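Local coordinates for protein alternansucrase (Leuconostoc mesenteroides, PDB 6HVG) that belongs to the glycoside hydrolase family 70 enzymes, carrying a calcium ion and choline-binding-type repeats beside a TIM-barrel catalytic region, at residues 448-460 / 504-516. Residues are numbered along the deposited sequence; the frame is centred on the assembly and turned at random.
Sequences QTQANYLNFMSSK and AIDSFVKTQANWN
F508 and the helix it enters give a clear case of knobs-into-holes packing between two helices of a largely helical region: the phenylalanine of 504-516 is the knob, and T449, N452, Y453 and F456 of 448-460 form the hole. The two helix segments run at 134° to each other with their axes 10.7 Å apart at closest approach, a distance spanned by the aromatic side chains. The ring of F508 reaches the backbone of the other helix because its CG is placed anti to its own N, and CE1 of F508 comes to lie 3.5 Å from the N of Y453. Y453 turns the edge of its own ring toward the face of F508, an edge-to-face pair with planes at 74°. F456 meets the base of the knob instead: CB of F508 sits over its face in a CH-pi contact, 3.8 Å from the ring centroid. M457, its chain bent, brings CE to 3.9 Å from CB of A504 and extends the apolar seam beside F456. At Q512 the join turns polar. ND2 of N452 donates to a lone pair of OE1 of Q512 at 3.2 Å, an almost straight bond (172°) lying in both amide planes although those planes are steeply inclined to each other. Nearby, CG2 of T449 touches CH2 of W515 at 3.7 Å, while OG1 of T449 is hydrogen-bonded to OD1 of D446. I484 and I488 of helix 474-495, which lies between the two in sequence, pack against Y453. Y453, F456 and F508 thus form an aromatic cluster built on knobs-into-holes packing between helices, within a helical part of the family 70 region.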
loop_
_atom_site.group_PDB
_atom_site.type_symbol
_atom_site.label_atom_id
_atom_site.label_comp_id
_atom_site.label_asym_id
_atom_site.label_seq_id
_atom_site.Cartn_x
_atom_site.Cartn_y
_atom_site.Cartn_z
ATOM N N GLN A 448 -4.775 -24.035 27.304
ATOM C CA GLN A 448 -3.979 -24.090 26.077
ATOM C C GLN A 448 -2.697 -23.287 26.224
ATOM O O GLN A 448 -1.619 -23.789 25.954
ATOM C CB GLN A 448 -4.787 -23.528 24.898
ATOM C CG GLN A 448 -4.136 -23.650 23.530
ATOM C CD GLN A 448 -3.890 -25.082 23.106
ATOM O OE1 GLN A 448 -4.745 -25.715 22.468
ATOM N NE2 GLN A 448 -2.750 -25.622 23.498
ATOM N N THR A 449 -2.818 -22.041 26.685
ATOM C CA THR A 449 -1.665 -21.210 26.915
ATOM C C THR A 449 -0.772 -21.824 27.974
ATOM O O THR A 449 0.443 -21.837 27.835
ATOM C CB THR A 449 -2.067 -19.809 27.373
ATOM O OG1 THR A 449 -2.996 -19.250 26.453
ATOM C CG2 THR A 449 -0.835 -18.891 27.423
ATOM N N GLN A 450 -1.357 -22.335 29.046
ATOM C CA GLN A 450 -0.556 -22.972 30.093
ATOM C C GLN A 450 0.258 -24.118 29.518
ATOM O O GLN A 450 1.433 -24.241 29.814
ATOM C CB GLN A 450 -1.442 -23.484 31.241
ATOM C CG GLN A 450 -0.669 -24.123 32.387
ATOM C CD GLN A 450 -1.449 -24.185 33.665
ATOM O OE1 GLN A 450 -2.632 -23.835 33.700
ATOM N NE2 GLN A 450 -0.822 -24.687 34.730
ATOM N N ALA A 451 -0.389 -24.967 28.725
ATOM C CA ALA A 451 0.279 -26.130 28.150
ATOM C C ALA A 451 1.377 -25.704 27.184
ATOM O O ALA A 451 2.432 -26.354 27.102
ATOM C CB ALA A 451 -0.715 -27.039 27.454
ATOM N N ASN A 452 1.126 -24.624 26.447
ATOM C CA ASN A 452 2.119 -24.123 25.495
ATOM C C ASN A 452 3.329 -23.528 26.215
ATOM O O ASN A 452 4.465 -23.779 25.820
ATOM C CB ASN A 452 1.506 -23.100 24.540
ATOM C CG ASN A 452 0.572 -23.729 23.524
ATOM O OD1 ASN A 452 0.607 -24.924 23.287
ATOM N ND2 ASN A 452 -0.251 -22.915 22.902
ATOM N N TYR A 453 3.080 -22.763 27.271
ATOM C CA TYR A 453 4.145 -22.227 28.102
ATOM C C TYR A 453 5.024 -23.351 28.623
ATOM O O TYR A 453 6.233 -23.272 28.521
ATOM C CB TYR A 453 3.570 -21.438 29.278
ATOM C CG TYR A 453 4.548 -21.179 30.410
ATOM C CD1 TYR A 453 5.402 -20.085 30.389
ATOM C CD2 TYR A 453 4.607 -22.012 31.500
ATOM C CE1 TYR A 453 6.286 -19.838 31.430
ATOM C CE2 TYR A 453 5.490 -21.783 32.550
ATOM C CZ TYR A 453 6.322 -20.695 32.518
ATOM O OH TYR A 453 7.184 -20.502 33.569
ATOM N N LEU A 454 4.409 -24.394 29.175
ATOM C CA LEU A 454 5.142 -25.520 29.745
ATOM C C LEU A 454 5.994 -26.220 28.712
ATOM O O LEU A 454 7.174 -26.472 28.967
ATOM C CB LEU A 454 4.196 -26.549 30.374
ATOM C CG LEU A 454 3.446 -26.047 31.598
ATOM C CD1 LEU A 454 2.380 -27.052 31.969
ATOM C CD2 LEU A 454 4.363 -25.808 32.794
ATOM N N ASN A 455 5.416 -26.500 27.546
ATOM C CA ASN A 455 6.170 -27.125 26.463
ATOM C C ASN A 455 7.328 -26.238 25.960
ATOM O O ASN A 455 8.410 -26.735 25.680
ATOM C CB ASN A 455 5.259 -27.465 25.293
ATOM C CG ASN A 455 4.272 -28.540 25.623
ATOM O OD1 ASN A 455 4.367 -29.194 26.654
ATOM N ND2 ASN A 455 3.317 -28.741 24.749
ATOM N N PHE A 456 7.099 -24.933 25.840
ATOM C CA PHE A 456 8.131 -24.011 25.378
ATOM C C PHE A 456 9.315 -23.913 26.362
ATOM O O PHE A 456 10.469 -24.012 25.954
ATOM C CB PHE A 456 7.520 -22.637 25.139
ATOM C CG PHE A 456 8.480 -21.618 24.610
ATOM C CD1 PHE A 456 8.716 -21.521 23.254
ATOM C CD2 PHE A 456 9.087 -20.703 25.460
ATOM C CE1 PHE A 456 9.571 -20.552 22.753
ATOM C CE2 PHE A 456 9.958 -19.746 24.971
ATOM C CZ PHE A 456 10.210 -19.690 23.616
ATOM N N MET A 457 9.030 -23.716 27.645
ATOM C CA MET A 457 10.081 -23.601 28.661
ATOM C C MET A 457 10.850 -24.903 28.835
ATOM O O MET A 457 12.070 -24.875 29.016
ATOM C CB MET A 457 9.507 -23.190 30.008
ATOM C CG MET A 457 8.887 -21.803 30.018
ATOM S SD MET A 457 10.062 -20.444 30.077
ATOM C CE MET A 457 9.792 -19.742 28.473
ATOM N N SER A 458 10.138 -26.030 28.768
ATOM C CA SER A 458 10.747 -27.358 28.728
ATOM C C SER A 458 11.819 -27.521 27.647
ATOM O O SER A 458 12.887 -28.088 27.907
ATOM C CB SER A 458 9.672 -28.413 28.453
ATOM O OG SER A 458 9.088 -28.862 29.638
ATOM N N SER A 459 11.518 -27.059 26.437
ATOM C CA SER A 459 12.412 -27.194 25.300
ATOM C C SER A 459 13.687 -26.414 25.480
ATOM O O SER A 459 14.622 -26.612 24.704
ATOM C CB SER A 459 11.745 -26.684 24.042
ATOM O OG SER A 459 10.565 -27.405 23.842
ATOM N N LYS A 460 13.711 -25.509 26.461
ATOM C CA LYS A 460 14.861 -24.680 26.700
ATOM C C LYS A 460 15.711 -25.136 27.853
ATOM O O LYS A 460 16.542 -24.377 28.348
ATOM C CB LYS A 460 14.420 -23.229 26.888
ATOM C CG LYS A 460 13.900 -22.590 25.609
ATOM C CD LYS A 460 14.034 -21.065 25.668
ATOM C CE LYS A 460 13.604 -20.359 24.373
ATOM N NZ LYS A 460 14.057 -18.932 24.248
ATOM N N ALA A 504 13.316 -15.205 27.126
ATOM C CA ALA A 504 12.503 -16.425 27.007
ATOM C C ALA A 504 10.995 -16.117 27.048
ATOM O O ALA A 504 10.229 -16.618 26.234
ATOM C CB ALA A 504 12.873 -17.404 28.100
ATOM N N ILE A 505 10.584 -15.260 27.972
ATOM C CA ILE A 505 9.189 -14.844 28.043
ATOM C C ILE A 505 8.781 -14.087 26.791
ATOM O O ILE A 505 7.791 -14.436 26.153
ATOM C CB ILE A 505 8.894 -14.020 29.323
ATOM C CG1 ILE A 505 9.073 -14.899 30.570
ATOM C CG2 ILE A 505 7.490 -13.438 29.304
ATOM C CD1 ILE A 505 8.225 -16.159 30.615
ATOM N N ASP A 506 9.573 -13.085 26.419
ATOM C CA ASP A 506 9.298 -12.261 25.235
ATOM C C ASP A 506 9.086 -13.125 23.995
ATOM O O ASP A 506 8.127 -12.912 23.244
ATOM C CB ASP A 506 10.438 -11.278 24.968
ATOM C CG ASP A 506 10.403 -10.061 25.883
ATOM O OD1 ASP A 506 9.314 -9.703 26.407
ATOM O OD2 ASP A 506 11.481 -9.440 26.045
ATOM N N SER A 507 9.976 -14.102 23.801
ATOM C CA SER A 507 9.896 -15.022 22.672
ATOM C C SER A 507 8.661 -15.901 22.708
ATOM O O SER A 507 8.024 -16.122 21.676
ATOM C CB SER A 507 11.148 -15.913 22.603
ATOM O OG SER A 507 12.255 -15.169 22.161
ATOM N N PHE A 508 8.357 -16.434 23.890
ATOM C CA PHE A 508 7.205 -17.290 24.048
ATOM C C PHE A 508 5.915 -16.534 23.758
ATOM O O PHE A 508 5.000 -17.066 23.111
ATOM C CB PHE A 508 7.131 -17.883 25.443
ATOM C CG PHE A 508 5.770 -18.399 25.774
ATOM C CD1 PHE A 508 5.238 -19.474 25.085
ATOM C CD2 PHE A 508 5.004 -17.762 26.724
ATOM C CE1 PHE A 508 3.978 -19.924 25.367
ATOM C CE2 PHE A 508 3.743 -18.198 27.004
ATOM C CZ PHE A 508 3.233 -19.287 26.329
ATOM N N VAL A 509 5.858 -15.297 24.239
ATOM C CA VAL A 509 4.671 -14.469 24.092
ATOM C C VAL A 509 4.319 -14.230 22.629
ATOM O O VAL A 509 3.147 -14.229 22.280
ATOM C CB VAL A 509 4.836 -13.122 24.832
ATOM C CG1 VAL A 509 3.748 -12.133 24.454
ATOM C CG2 VAL A 509 4.820 -13.343 26.334
ATOM N N LYS A 510 5.324 -14.009 21.785
ATOM C CA LYS A 510 5.109 -13.727 20.360
ATOM C C LYS A 510 4.606 -14.958 19.593
ATOM O O LYS A 510 3.968 -14.851 18.548
ATOM C CB LYS A 510 6.404 -13.213 19.725
ATOM C CG LYS A 510 6.851 -11.832 20.202
ATOM C CD LYS A 510 8.256 -11.526 19.650
ATOM C CE LYS A 510 8.820 -10.207 20.199
ATOM N NZ LYS A 510 9.613 -9.420 19.195
ATOM N N THR A 511 4.887 -16.127 20.138
ATOM C CA THR A 511 4.391 -17.396 19.631
ATOM C C THR A 511 2.865 -17.545 19.635
ATOM O O THR A 511 2.307 -18.229 18.783
ATOM C CB THR A 511 4.998 -18.528 20.498
ATOM O OG1 THR A 511 6.397 -18.605 20.239
ATOM C CG2 THR A 511 4.393 -19.883 20.193
ATOM N N GLN A 512 2.199 -16.932 20.606
ATOM C CA GLN A 512 0.762 -17.108 20.810
ATOM C C GLN A 512 -0.068 -16.149 19.974
ATOM O O GLN A 512 0.138 -14.942 20.014
ATOM C CB GLN A 512 0.409 -16.889 22.283
ATOM C CG GLN A 512 1.214 -17.730 23.246
ATOM C CD GLN A 512 0.970 -19.186 23.021
ATOM O OE1 GLN A 512 -0.093 -19.704 23.371
ATOM N NE2 GLN A 512 1.937 -19.866 22.425
ATOM N N ALA A 513 -1.041 -16.697 19.253
ATOM C CA ALA A 513 -1.877 -15.930 18.333
ATOM C C ALA A 513 -2.532 -14.712 18.992
ATOM O O ALA A 513 -2.612 -13.647 18.383
ATOM C CB ALA A 513 -2.933 -16.826 17.690
ATOM N N ASN A 514 -3.038 -14.880 20.209
ATOM C CA ASN A 514 -3.667 -13.771 20.920
ATOM C C ASN A 514 -2.694 -12.646 21.256
ATOM O O ASN A 514 -3.111 -11.549 21.569
ATOM C CB ASN A 514 -4.326 -14.283 22.193
ATOM C CG ASN A 514 -5.716 -14.815 21.964
ATOM O OD1 ASN A 514 -6.331 -14.559 20.957
ATOM N ND2 ASN A 514 -6.228 -15.536 22.933
ATOM N N TRP A 515 -1.397 -12.945 21.223
ATOM C CA TRP A 515 -0.357 -11.982 21.540
ATOM C C TRP A 515 0.525 -11.606 20.350
ATOM O O TRP A 515 1.677 -11.146 20.523
ATOM C CB TRP A 515 0.498 -12.538 22.687
ATOM C CG TRP A 515 -0.304 -12.811 23.930
ATOM C CD1 TRP A 515 -1.474 -12.200 24.303
ATOM C CD2 TRP A 515 -0.009 -13.754 24.957
ATOM N NE1 TRP A 515 -1.911 -12.702 25.490
ATOM C CE2 TRP A 515 -1.023 -13.647 25.923
ATOM C CE3 TRP A 515 1.020 -14.674 25.161
ATOM C CZ2 TRP A 515 -1.046 -14.418 27.059
ATOM C CZ3 TRP A 515 0.995 -15.448 26.322
ATOM C CH2 TRP A 515 -0.034 -15.312 27.241
ATOM N N ASN A 516 -0.003 -11.795 19.140
ATOM C CA ASN A 516 0.707 -11.367 17.937
ATOM C C ASN A 516 -0.255 -10.919 16.828
ATOM O O ASN A 516 -1.462 -10.811 17.055
ATOM C CB ASN A 516 1.755 -12.421 17.525
ATOM C CG ASN A 516 1.151 -13.717 17.060
ATOM O OD1 ASN A 516 0.023 -13.772 16.564
ATOM N ND2 ASN A 516 1.920 -14.785 17.185
#